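Local coordinates for protein 361aa long hypothetical D-aminopeptidase (Pyrococcus horikoshii, PDB 2DRH) that is of unknown function but belongs to the peptidase S58 (DmpA) family and probably acts as an aminopeptidase, at residues Val52-Pro57 against Val155-Arg160; Gly26-His31 against Ala161-Glu166. One frame throughout, in Å; residues are numbered along the deposited sequence.

Contact 1 of 2, residues Val52-Pro57 against Val155-Arg160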
loop_
_atom_site.group_PDB
_atom_site.type_symbol
_atom_site.label_atom_id
_atom_site.label_comp_id
_atom_site.label_asym_id
_atom_site.label_seq_id
_atom_site.Cartn_x
_atom_site.Cartn_y
_atom_site.Cartn_z
ATOM N N VAL A 52 -1.830 14.616 27.340
ATOM C CA VAL A 52 -1.374 14.942 26.001
ATOM C C VAL A 52 0.144 15.056 25.965
ATOM O O VAL A 52 0.762 15.572 26.896
ATOM C CB VAL A 52 -1.974 16.294 25.531
ATOM C CG1 VAL A 52 -1.410 16.684 24.167
ATOM C CG2 VAL A 52 -3.486 16.197 25.467
ATOM N N THR A 53 0.743 14.563 24.888
ATOM C CA THR A 53 2.187 14.631 24.716
ATOM C C THR A 53 2.462 15.208 23.331
ATOM O O THR A 53 1.891 14.754 22.331
ATOM C CB THR A 53 2.843 13.238 24.817
ATOM O OG1 THR A 53 2.671 12.716 26.141
ATOM C CG2 THR A 53 4.330 13.328 24.497
ATOM N N ALA A 54 3.333 16.209 23.279
ATOM C CA ALA A 54 3.677 16.857 22.024
ATOM C C ALA A 54 5.138 16.629 21.647
ATOM O O ALA A 54 6.023 16.726 22.489
ATOM C CB ALA A 54 3.395 18.350 22.128
ATOM N N ILE A 55 5.378 16.310 20.379
ATOM C CA ILE A 55 6.735 16.103 19.892
ATOM C C ILE A 55 6.959 17.082 18.745
ATOM O O ILE A 55 6.233 17.064 17.747
ATOM C CB ILE A 55 6.978 14.652 19.363
ATOM C CG1 ILE A 55 6.700 13.618 20.459
ATOM C CG2 ILE A 55 8.426 14.503 18.901
ATOM C CD1 ILE A 55 5.288 13.051 20.437
ATOM N N LEU A 56 7.959 17.946 18.906
ATOM C CA LEU A 56 8.299 18.938 17.892
ATOM C C LEU A 56 9.519 18.451 17.126
ATOM O O LEU A 56 10.544 18.128 17.726
ATOM C CB LEU A 56 8.621 20.285 18.550
ATOM C CG LEU A 56 7.496 21.073 19.224
ATOM C CD1 LEU A 56 6.717 20.194 20.189
ATOM C CD2 LEU A 56 8.102 22.271 19.953
ATOM N N PRO A 57 9.415 18.363 15.791
ATOM C CA PRO A 57 10.531 17.909 14.954
ATOM C C PRO A 57 11.774 18.780 15.165
ATOM O O PRO A 57 12.896 18.273 15.214
ATOM C CB PRO A 57 9.968 18.022 13.544
ATOM C CG PRO A 57 8.519 17.686 13.755
ATOM C CD PRO A 57 8.181 18.480 14.996
ATOM N N VAL A 155 -2.093 23.110 23.325
ATOM C CA VAL A 155 -1.230 24.267 23.145
ATOM C C VAL A 155 -0.179 24.300 24.256
ATOM O O VAL A 155 0.986 24.611 24.010
ATOM C CB VAL A 155 -2.042 25.585 23.171
ATOM C CG1 VAL A 155 -1.093 26.786 23.055
ATOM C CG2 VAL A 155 -3.057 25.598 22.018
ATOM N N GLU A 156 -0.600 23.962 25.473
ATOM C CA GLU A 156 0.297 23.948 26.624
ATOM C C GLU A 156 1.396 22.902 26.447
ATOM O O GLU A 156 2.578 23.184 26.686
ATOM C CB GLU A 156 -0.501 23.666 27.908
ATOM C CG GLU A 156 0.300 23.699 29.207
ATOM C CD GLU A 156 1.063 25.008 29.421
ATOM O OE1 GLU A 156 0.478 26.093 29.221
ATOM O OE2 GLU A 156 2.252 24.953 29.804
ATOM N N ALA A 157 1.010 21.699 26.030
ATOM C CA ALA A 157 1.977 20.623 25.824
ATOM C C ALA A 157 3.040 21.056 24.817
ATOM O O ALA A 157 4.220 20.738 24.976
ATOM C CB ALA A 157 1.272 19.352 25.333
ATOM N N ILE A 158 2.618 21.789 23.788
ATOM C CA ILE A 158 3.544 22.258 22.766
ATOM C C ILE A 158 4.502 23.315 23.319
ATOM O O ILE A 158 5.679 23.326 22.981
ATOM C CB ILE A 158 2.783 22.852 21.557
ATOM C CG1 ILE A 158 1.876 21.777 20.942
ATOM C CG2 ILE A 158 3.775 23.387 20.523
ATOM C CD1 ILE A 158 1.021 22.269 19.799
ATOM N N LYS A 159 4.002 24.194 24.179
ATOM C CA LYS A 159 4.841 25.242 24.751
ATOM C C LYS A 159 5.729 24.764 25.904
ATOM O O LYS A 159 6.639 25.476 26.329
ATOM C CB LYS A 159 3.967 26.425 25.179
ATOM C CG LYS A 159 3.318 27.121 23.980
ATOM C CD LYS A 159 2.390 28.256 24.382
ATOM C CE LYS A 159 1.841 28.963 23.150
ATOM N NZ LYS A 159 0.904 30.068 23.503
ATOM N N ARG A 160 5.475 23.553 26.394
ATOM C CA ARG A 160 6.276 22.975 27.472
ATOM C C ARG A 160 7.361 22.071 26.881
ATOM O O ARG A 160 8.259 21.620 27.591
ATOM C CB ARG A 160 5.418 22.113 28.401
ATOM C CG ARG A 160 4.455 22.831 29.336
ATOM C CD ARG A 160 3.735 21.779 30.187
ATOM N NE ARG A 160 2.843 22.340 31.200
ATOM C CZ ARG A 160 2.098 21.607 32.025
ATOM N NH1 ARG A 160 2.139 20.283 31.961
ATOM N NH2 ARG A 160 1.306 22.194 32.912
#
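Strand 52-56 crosses helix 155-160 with the two axes 7.2 Å apart at their closest and at an angle of -47°, Ala-54 lying nearest Ile-158. This is helix-on-sheet packing of an alpha/beta fold: helix 151-160 rests on one face of the four-stranded mixed sheet, in which strand 48-56 is an inner strand. Val-52, Ala-54 and Leu-56 point toward the helix, while Thr-53 and Ile-55 point to the other face. The close approach depends on small groups: Ala-54 CB sits over the Ala-157 carbonyl, 3.8 Å from Ala-157 O, with the two methyls side by side, Ala-54 CB to Ala-157 CB 4.0 Å. The methyl of Ala-157 also receives Val-52 CG1, which stands anti to its own backbone N (chi1 176°) and touches that CB at 4.0 Å. Ala-54 CB also meets Ile-158 CG1 at 3.9 Å; this branch is anti to the carbonyl carbon of Ile-158, whose side chain also packs on Leu-111 and Tyr-114 of helix 104-118. No hydrogen bond joins strand to helix, and the interface is buried and apolar. At the strand's C-terminal end Leu-56 uses two methyls: CD1 faces Ile-158 CG2 more loosely, at 4.4 Å, while CD2 lies 4.0 Å from Ile-158 O.

Contact 2 of 2, residues Gly26-His31 against Ala161-Glu166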
loop_
_atom_site.group_PDB
_atom_site.type_symbol
_atom_site.label_atom_id
_atom_site.label_comp_id
_atom_site.label_asym_id
_atom_site.label_seq_id
_atom_site.Cartn_x
_atom_site.Cartn_y
_atom_site.Cartn_z
ATOM N N GLY A 26 17.413 19.538 18.405
ATOM C CA GLY A 26 16.271 20.275 17.897
ATOM C C GLY A 26 14.943 19.665 18.295
ATOM O O GLY A 26 13.955 20.383 18.465
ATOM N N VAL A 27 14.908 18.343 18.439
ATOM C CA VAL A 27 13.676 17.658 18.825
ATOM C C VAL A 27 13.334 18.007 20.270
ATOM O O VAL A 27 14.214 18.070 21.124
ATOM C CB VAL A 27 13.820 16.115 18.676
ATOM C CG1 VAL A 27 12.582 15.404 19.222
ATOM C CG2 VAL A 27 14.017 15.762 17.210
ATOM N N LYS A 28 12.053 18.242 20.535
ATOM C CA LYS A 28 11.599 18.586 21.877
ATOM C C LYS A 28 10.307 17.854 22.244
ATOM O O LYS A 28 9.480 17.570 21.376
ATOM C CB LYS A 28 11.409 20.100 21.972
ATOM C CG LYS A 28 12.729 20.875 21.826
ATOM C CD LYS A 28 12.500 22.360 21.613
ATOM C CE LYS A 28 11.786 22.997 22.791
ATOM N NZ LYS A 28 11.334 24.385 22.464
ATOM N N VAL A 29 10.152 17.547 23.536
ATOM C CA VAL A 29 8.975 16.834 24.041
ATOM C C VAL A 29 8.339 17.551 25.232
ATOM O O VAL A 29 9.030 17.943 26.176
ATOM C CB VAL A 29 9.328 15.393 24.495
ATOM C CG1 VAL A 29 8.085 14.694 25.013
ATOM C CG2 VAL A 29 9.925 14.606 23.343
ATOM N N GLY A 30 7.019 17.711 25.179
ATOM C CA GLY A 30 6.296 18.367 26.255
ATOM C C GLY A 30 5.098 17.538 26.685
ATOM O O GLY A 30 4.487 16.863 25.854
ATOM N N HIS A 31 4.761 17.593 27.973
ATOM C CA HIS A 31 3.638 16.830 28.525
ATOM C C HIS A 31 2.621 17.671 29.291
ATOM O O HIS A 31 2.927 18.747 29.801
ATOM C CB HIS A 31 4.117 15.779 29.533
ATOM C CG HIS A 31 5.042 14.747 28.975
ATOM N ND1 HIS A 31 4.714 13.950 27.901
ATOM C CD2 HIS A 31 6.242 14.304 29.418
ATOM C CE1 HIS A 31 5.666 13.055 27.711
ATOM N NE2 HIS A 31 6.604 13.248 28.620
ATOM N N ALA A 161 7.270 21.798 25.584
ATOM C CA ALA A 161 8.233 20.918 24.931
ATOM C C ALA A 161 9.675 21.388 25.071
ATOM O O ALA A 161 9.973 22.567 24.880
ATOM C CB ALA A 161 7.885 20.768 23.457
ATOM N N ASP A 162 10.564 20.462 25.418
ATOM C CA ASP A 162 11.979 20.784 25.541
ATOM C C ASP A 162 12.838 19.524 25.526
ATOM O O ASP A 162 12.328 18.413 25.349
ATOM C CB ASP A 162 12.249 21.611 26.809
ATOM C CG ASP A 162 12.246 20.777 28.070
ATOM O OD1 ASP A 162 11.178 20.237 28.430
ATOM O OD2 ASP A 162 13.323 20.665 28.701
ATOM N N GLU A 163 14.143 19.713 25.697
ATOM C CA GLU A 163 15.122 18.628 25.690
ATOM C C GLU A 163 14.860 17.569 26.756
ATOM O O GLU A 163 14.783 16.375 26.465
ATOM C CB GLU A 163 16.528 19.200 25.895
ATOM C CG GLU A 163 16.999 20.196 24.828
ATOM C CD GLU A 163 16.047 21.365 24.616
ATOM O OE1 GLU A 163 15.597 21.975 25.611
ATOM O OE2 GLU A 163 15.755 21.680 23.441
ATOM N N ASP A 164 14.751 18.014 27.999
ATOM C CA ASP A 164 14.508 17.116 29.116
ATOM C C ASP A 164 12.996 16.893 29.200
ATOM O O ASP A 164 12.210 17.822 28.999
ATOM C CB ASP A 164 15.033 17.759 30.405
ATOM C CG ASP A 164 15.035 16.804 31.593
ATOM O OD1 ASP A 164 15.804 15.815 31.578
ATOM O OD2 ASP A 164 14.264 17.051 32.548
ATOM N N PHE A 165 12.587 15.660 29.463
ATOM C CA PHE A 165 11.167 15.365 29.582
ATOM C C PHE A 165 10.974 14.100 30.394
ATOM O O PHE A 165 11.747 13.154 30.280
ATOM C CB PHE A 165 10.516 15.242 28.197
ATOM C CG PHE A 165 10.981 14.058 27.396
ATOM C CD1 PHE A 165 10.348 12.823 27.520
ATOM C CD2 PHE A 165 12.048 14.178 26.513
ATOM C CE1 PHE A 165 10.767 11.724 26.777
ATOM C CE2 PHE A 165 12.481 13.085 25.760
ATOM C CZ PHE A 165 11.839 11.854 25.892
ATOM N N GLU A 166 9.955 14.101 31.241
ATOM C CA GLU A 166 9.668 12.954 32.085
ATOM C C GLU A 166 9.120 11.777 31.289
ATOM O O GLU A 166 8.526 11.950 30.221
ATOM C CB GLU A 166 8.666 13.342 33.172
ATOM C CG GLU A 166 9.168 14.416 34.115
ATOM C CD GLU A 166 8.207 14.670 35.261
ATOM O OE1 GLU A 166 7.042 15.038 34.992
ATOM O OE2 GLU A 166 8.616 14.499 36.431
HETATM O O HOH W 1 8.803 18.519 29.033
#
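One face of the Phe-165 ring carries Val-29, whose CB sits 3.9 Å from the ring centroid in a CH-pi contact, offset toward the CG-CD2 rim, with CG1 leaning to the CD1 side and CG2 to the CE2 side. The Phe-165 and His-31 side chains cross obliquely, His-31 NE2 coming within 3.9 Å of Phe-165 CD1. At the edge of the imidazole, NE2 donates to Glu-166 O at 2.8 Å, in the carbonyl plane but bent at the hydrogen (136°). Its other nitrogen, ND1, is hydrogen-bonded to Thr-53 OG1, so both nitrogens are engaged and the ring's rotation is fixed. An alanine in place of His-31 would lose both bonds and would probably loosen the hold of segment 161-166 on strand 28-36. The backbones meet in a single antiparallel beta bridge, Val-29 and Asp-162 forming a hydrogen-bonded pair, by which the irregular segment after helix 151-160 lies along strand 28-36, an edge strand of its sheet within the chain. Val-29 N reaches Asp-162 O at 3.0 Å almost straight (176°), and Asp-162 N returns the bond to Val-29 O from well above the carbonyl plane. A water lies between Val-29 O, 2.9 Å away, and Asp-162 OD1 and can donate to either; Val-29 O also lies 3.3 Å from Ala-161 CA in a CA-H...O contact. Gly-30 passes directly against Ala-161, where any side-chain carbon would clash with Ala-161 N. Alongside, Lys-28 and Glu-163 point the same way, the lysine bent at chi3 (62°) and its CG 3.5 Å from Glu-163 OE2.

Overall arrangement
From the N terminus the chain first lays down strand 28-36, then turns back into strand 48-56, its antiparallel neighbour in the four-stranded sheet. About a hundred residues later, helix 151-160 packs on strand 48-56 and closes the loop of contact 1. Past the helix the chain enters 161-166, which joins strand 28-36 in contact 2 and closes a longer loop, with that of contact 1 nested inside it. The two centres lie about 8 Å apart. Ala-54 N bonds to Gly-30 O between the strands, Arg-160 NH1 reaches His-31 O, and Leu-56 packs on Ala-161, so helix, following loop and both strands are tied together.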